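Thiol:disulfide interchange protein DsbL (Escherichia coli, PDB 3C7M) introduces disulfide bonds into periplasmic proteins by passing on its own, working with DsbI to form an essential disulfide in the arylsulfate sulfotransferase AssT. Local coordinates at residues K61-A73 with R110-K122. Numbering follows the deposited sequence.
Sequences KGEYGKQASEVFA and RWSDGKDPAAFIK. With CD (cadmium ion), chain C.
Where helix 65-81 and helix 117-128 begin side by side in the helical part of this DsbA-like thioredoxin fold, the N-cap residue of the first, Y64, is inserted into the loop that leads into the second. Its phenol shows how one hydroxyl can gather a tight turn, the type I' turn S112-K115: OH donates to W111 O at 2.6 Å, with the donor tilted 23° out of the carbonyl plane of W111, and accepts from D116 N at 2.9 Å and, weakly, from G114 N within the turn. With CG anti to its carbonyl carbon, the Y64 side chain runs past that of F120 in the opposite direction. The ring planes are within 12° of parallel, but the rings are slid apart and barely overlap, because each lies over the other residue's CB; Y64 CB sits 3.5 Å from the F120 ring centroid, a CH-pi contact. W111 completes the aromatic cluster, its CB packing on Y64 CE2. The axes of segments 65-73 and 117-122 run at 36° to each other, with A68 CB against F120 CZ and the bent chain of Q67 across P117 and I121. D116 caps helix 117-128 by accepting from A119 N. At the outer end, a cadmium ion joins the segments, bound by both carboxylate oxygens of E63 in one of its two conformers, by D113 OD1 at 2.2 Å, by a water and by a ligand from elsewhere, while another water links E63 OE1 to R110 O.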
loop_
_atom_site.group_PDB
_atom_site.type_symbol
_atom_site.label_atom_id
_atom_site.label_comp_id
_atom_site.label_asym_id
_atom_site.label_seq_id
_atom_site.Cartn_x
_atom_site.Cartn_y
_atom_site.Cartn_z
ATOM N N LYS A 61 3.533 -8.416 8.894
ATOM C CA LYS A 61 4.527 -9.137 8.108
ATOM C C LYS A 61 5.912 -8.521 8.262
ATOM O O LYS A 61 6.063 -7.296 8.261
ATOM C CB LYS A 61 4.113 -9.173 6.631
ATOM C CG LYS A 61 4.952 -10.118 5.784
ATOM C CD LYS A 61 4.572 -10.080 4.307
ATOM C CE LYS A 61 3.346 -10.928 3.997
ATOM N NZ LYS A 61 3.602 -12.386 4.213
ATOM N N GLY A 62 6.926 -9.374 8.392
ATOM C CA GLY A 62 8.295 -8.911 8.523
ATOM C C GLY A 62 8.623 -8.388 9.904
ATOM O O GLY A 62 7.732 -8.144 10.731
ATOM N N GLU A 63 9.912 -8.214 10.161
ATOM C CA GLU A 63 10.363 -7.783 11.476
ATOM C C GLU A 63 10.036 -6.316 11.769
ATOM O O GLU A 63 9.941 -5.921 12.932
ATOM C CB GLU A 63 11.850 -8.091 11.661
ATOM C CG GLU A 63 12.093 -9.577 11.872
ATOM C CD GLU A 63 13.497 -10.035 11.526
ATOM O OE1 GLU A 63 14.070 -9.576 10.510
ATOM O OE2 GLU A 63 14.024 -10.897 12.258
ATOM N N TYR A 64 9.826 -5.532 10.709
ATOM C CA TYR A 64 9.614 -4.088 10.842
ATOM C C TYR A 64 8.285 -3.612 10.270
ATOM O O TYR A 64 8.149 -2.449 9.888
ATOM C CB TYR A 64 10.774 -3.343 10.185
ATOM C CG TYR A 64 12.076 -3.502 10.928
ATOM C CD1 TYR A 64 12.266 -2.881 12.156
ATOM C CD2 TYR A 64 13.116 -4.270 10.404
ATOM C CE1 TYR A 64 13.455 -3.012 12.849
ATOM C CE2 TYR A 64 14.321 -4.406 11.092
ATOM C CZ TYR A 64 14.474 -3.772 12.308
ATOM O OH TYR A 64 15.648 -3.887 13.015
ATOM N N GLY A 65 7.302 -4.507 10.230
ATOM C CA GLY A 65 5.971 -4.161 9.723
ATOM C C GLY A 65 5.361 -2.934 10.387
ATOM O O GLY A 65 4.751 -2.102 9.714
ATOM N N LYS A 66 5.528 -2.816 11.700
ATOM C CA LYS A 66 4.959 -1.692 12.434
ATOM C C LYS A 66 5.646 -0.378 12.040
ATOM O O LYS A 66 4.980 0.620 11.766
ATOM C CB LYS A 66 5.048 -1.939 13.946
ATOM C CG LYS A 66 4.746 -0.729 14.837
ATOM C CD LYS A 66 3.316 -0.242 14.687
ATOM N N GLN A 67 6.977 -0.389 12.006
ATOM C CA GLN A 67 7.739 0.803 11.614
ATOM C C GLN A 67 7.448 1.227 10.184
ATOM O O GLN A 67 7.332 2.429 9.902
ATOM C CB GLN A 67 9.241 0.574 11.807
ATOM C CG GLN A 67 9.681 0.550 13.273
ATOM C CD GLN A 67 9.321 -0.732 13.984
ATOM O OE1 GLN A 67 9.080 -1.776 13.364
ATOM N NE2 GLN A 67 9.269 -0.657 15.311
ATOM N N ALA A 68 7.331 0.259 9.274
ATOM C CA ALA A 68 7.021 0.579 7.882
ATOM C C ALA A 68 5.635 1.219 7.813
ATOM O O ALA A 68 5.443 2.216 7.120
ATOM C CB ALA A 68 7.070 -0.683 7.023
ATOM N N SER A 69 4.669 0.663 8.543
ATOM C CA SER A 69 3.339 1.274 8.591
ATOM C C SER A 69 3.389 2.726 9.072
ATOM O O SER A 69 2.750 3.597 8.484
ATOM C CB SER A 69 2.386 0.455 9.464
ATOM O OG SER A 69 2.013 -0.738 8.795
ATOM N N GLU A 70 4.158 2.987 10.128
ATOM C CA GLU A 70 4.301 4.351 10.649
ATOM C C GLU A 70 4.886 5.292 9.607
ATOM O O GLU A 70 4.358 6.384 9.375
ATOM C CB GLU A 70 5.177 4.364 11.895
ATOM C CG GLU A 70 4.568 3.619 13.074
ATOM C CD GLU A 70 5.484 3.592 14.286
ATOM O OE1 GLU A 70 6.725 3.596 14.110
ATOM O OE2 GLU A 70 4.956 3.566 15.421
ATOM N N VAL A 71 5.968 4.862 8.966
ATOM C CA VAL A 71 6.619 5.707 7.964
ATOM C C VAL A 71 5.647 5.983 6.816
ATOM O O VAL A 71 5.464 7.130 6.411
ATOM C CB VAL A 71 7.940 5.073 7.466
ATOM C CG1 VAL A 71 8.474 5.808 6.250
ATOM C CG2 VAL A 71 8.986 5.060 8.594
ATOM N N PHE A 72 5.001 4.934 6.313
ATOM C CA PHE A 72 4.078 5.101 5.191
ATOM C C PHE A 72 2.865 5.956 5.546
ATOM O O PHE A 72 2.449 6.776 4.732
ATOM C CB PHE A 72 3.615 3.754 4.633
ATOM C CG PHE A 72 4.719 2.902 4.048
ATOM C CD1 PHE A 72 5.827 3.472 3.405
ATOM C CD2 PHE A 72 4.617 1.516 4.103
ATOM C CE1 PHE A 72 6.831 2.662 2.867
ATOM C CE2 PHE A 72 5.613 0.700 3.558
ATOM C CZ PHE A 72 6.712 1.269 2.933
ATOM N N ALA A 73 2.310 5.772 6.749
ATOM C CA ALA A 73 1.158 6.570 7.183
ATOM C C ALA A 73 1.530 8.045 7.260
ATOM O O ALA A 73 0.768 8.918 6.828
ATOM C CB ALA A 73 0.618 6.081 8.529
ATOM N N ARG A 110 18.448 -6.433 6.421
ATOM C CA ARG A 110 17.527 -6.859 7.473
ATOM C C ARG A 110 17.630 -6.014 8.734
ATOM O O ARG A 110 16.915 -6.257 9.699
ATOM C CB ARG A 110 17.730 -8.345 7.819
ATOM C CG ARG A 110 17.372 -9.347 6.703
ATOM C CD ARG A 110 15.878 -9.301 6.335
ATOM N NE ARG A 110 15.552 -10.252 5.270
ATOM C CZ ARG A 110 15.581 -9.978 3.968
ATOM N NH1 ARG A 110 15.918 -8.770 3.531
ATOM N NH2 ARG A 110 15.256 -10.925 3.092
ATOM N N TRP A 111 18.510 -5.018 8.714
ATOM C CA TRP A 111 18.662 -4.065 9.815
ATOM C C TRP A 111 18.708 -4.765 11.179
ATOM O O TRP A 111 17.972 -4.401 12.096
ATOM C CB TRP A 111 17.510 -3.045 9.825
ATOM C CG TRP A 111 17.263 -2.310 8.530
ATOM C CD1 TRP A 111 17.791 -1.098 8.153
ATOM C CD2 TRP A 111 16.376 -2.705 7.477
ATOM N NE1 TRP A 111 17.304 -0.736 6.920
ATOM C CE2 TRP A 111 16.433 -1.700 6.481
ATOM C CE3 TRP A 111 15.544 -3.812 7.271
ATOM C CZ2 TRP A 111 15.686 -1.771 5.300
ATOM C CZ3 TRP A 111 14.794 -3.883 6.097
ATOM C CH2 TRP A 111 14.881 -2.870 5.121
ATOM N N SER A 112 19.550 -5.788 11.305
ATOM C CA SER A 112 19.723 -6.486 12.593
ATOM C C SER A 112 18.450 -7.174 13.109
ATOM O O SER A 112 18.252 -7.342 14.322
ATOM C CB SER A 112 20.291 -5.531 13.654
ATOM O OG SER A 112 21.561 -5.040 13.258
ATOM N N ASP A 113 17.582 -7.560 12.179
ATOM C CA ASP A 113 16.491 -8.499 12.453
ATOM C C ASP A 113 15.555 -8.091 13.575
ATOM O O ASP A 113 15.256 -8.877 14.480
ATOM C CB ASP A 113 17.066 -9.889 12.696
ATOM C CG ASP A 113 17.909 -10.351 11.545
ATOM O OD1 ASP A 113 17.338 -10.733 10.502
ATOM O OD2 ASP A 113 19.147 -10.299 11.671
ATOM N N GLY A 114 15.091 -6.850 13.499
ATOM C CA GLY A 114 14.133 -6.333 14.460
ATOM C C GLY A 114 14.763 -5.492 15.551
ATOM O O GLY A 114 14.076 -4.678 16.177
ATOM N N LYS A 115 16.070 -5.662 15.771
ATOM C CA LYS A 115 16.742 -5.018 16.903
ATOM C C LYS A 115 17.247 -3.594 16.641
ATOM O O LYS A 115 17.803 -2.940 17.540
ATOM C CB LYS A 115 17.853 -5.926 17.453
ATOM C CG LYS A 115 17.312 -7.218 18.095
ATOM C CD LYS A 115 18.425 -8.110 18.607
ATOM C CE LYS A 115 17.848 -9.259 19.421
ATOM N NZ LYS A 115 18.925 -10.071 20.059
ATOM N N ASP A 116 17.038 -3.095 15.426
ATOM C CA ASP A 116 17.519 -1.758 15.070
ATOM C C ASP A 116 16.453 -0.970 14.304
ATOM O O ASP A 116 16.650 -0.624 13.132
ATOM C CB ASP A 116 18.816 -1.870 14.260
ATOM C CG ASP A 116 19.609 -0.564 14.214
ATOM O OD1 ASP A 116 19.112 0.491 14.670
ATOM O OD2 ASP A 116 20.745 -0.597 13.700
ATOM N N PRO A 117 15.317 -0.668 14.964
ATOM C CA PRO A 117 14.260 0.067 14.272
ATOM C C PRO A 117 14.686 1.461 13.822
ATOM O O PRO A 117 14.157 1.956 12.823
ATOM C CB PRO A 117 13.138 0.146 15.311
ATOM C CG PRO A 117 13.829 -0.020 16.633
ATOM C CD PRO A 117 14.945 -0.987 16.356
ATOM N N ALA A 118 15.632 2.087 14.529
ATOM C CA ALA A 118 16.145 3.395 14.095
ATOM C C ALA A 118 16.779 3.321 12.707
ATOM O O ALA A 118 16.569 4.204 11.880
ATOM C CB ALA A 118 17.138 3.965 15.106
ATOM N N ALA A 119 17.556 2.265 12.454
ATOM C CA ALA A 119 18.160 2.065 11.141
ATOM C C ALA A 119 17.098 1.800 10.090
ATOM O O ALA A 119 17.186 2.317 8.975
ATOM C CB ALA A 119 19.150 0.935 11.175
ATOM N N PHE A 120 16.088 1.001 10.433
ATOM C CA PHE A 120 15.015 0.750 9.475
ATOM C C PHE A 120 14.298 2.050 9.116
ATOM O O PHE A 120 14.095 2.366 7.942
ATOM C CB PHE A 120 14.003 -0.272 9.999
ATOM C CG PHE A 120 12.879 -0.532 9.041
ATOM C CD1 PHE A 120 13.011 -1.503 8.048
ATOM C CD2 PHE A 120 11.696 0.207 9.106
ATOM C CE1 PHE A 120 11.994 -1.752 7.136
ATOM C CE2 PHE A 120 10.662 -0.033 8.190
ATOM C CZ PHE A 120 10.807 -1.019 7.210
ATOM N N ILE A 121 13.921 2.808 10.132
ATOM C CA ILE A 121 13.220 4.070 9.904
ATOM C C ILE A 121 14.081 5.018 9.050
ATOM O O ILE A 121 13.571 5.659 8.120
ATOM C CB ILE A 121 12.787 4.697 11.242
ATOM C CG1 ILE A 121 11.617 3.899 11.835
ATOM C CG2 ILE A 121 12.391 6.159 11.059
ATOM C CD1 ILE A 121 11.401 4.136 13.326
ATOM N N LYS A 122 15.382 5.076 9.351
ATOM C CA LYS A 122 16.308 5.962 8.635
ATOM C C LYS A 122 16.303 5.675 7.136
ATOM O O LYS A 122 16.309 6.599 6.320
ATOM C CB LYS A 122 17.734 5.823 9.188
ATOM C CG LYS A 122 18.732 6.786 8.566
ATOM C CD LYS A 122 20.060 6.788 9.315
ATOM C CE LYS A 122 20.970 7.918 8.828
ATOM N NZ LYS A 122 21.487 7.654 7.456
HETATM CD CD CD C . 15.417 -11.895 10.368
HETATM O O HOH W 1 14.478 -7.264 9.191
HETATM O O HOH W 2 17.039 -13.449 9.187
#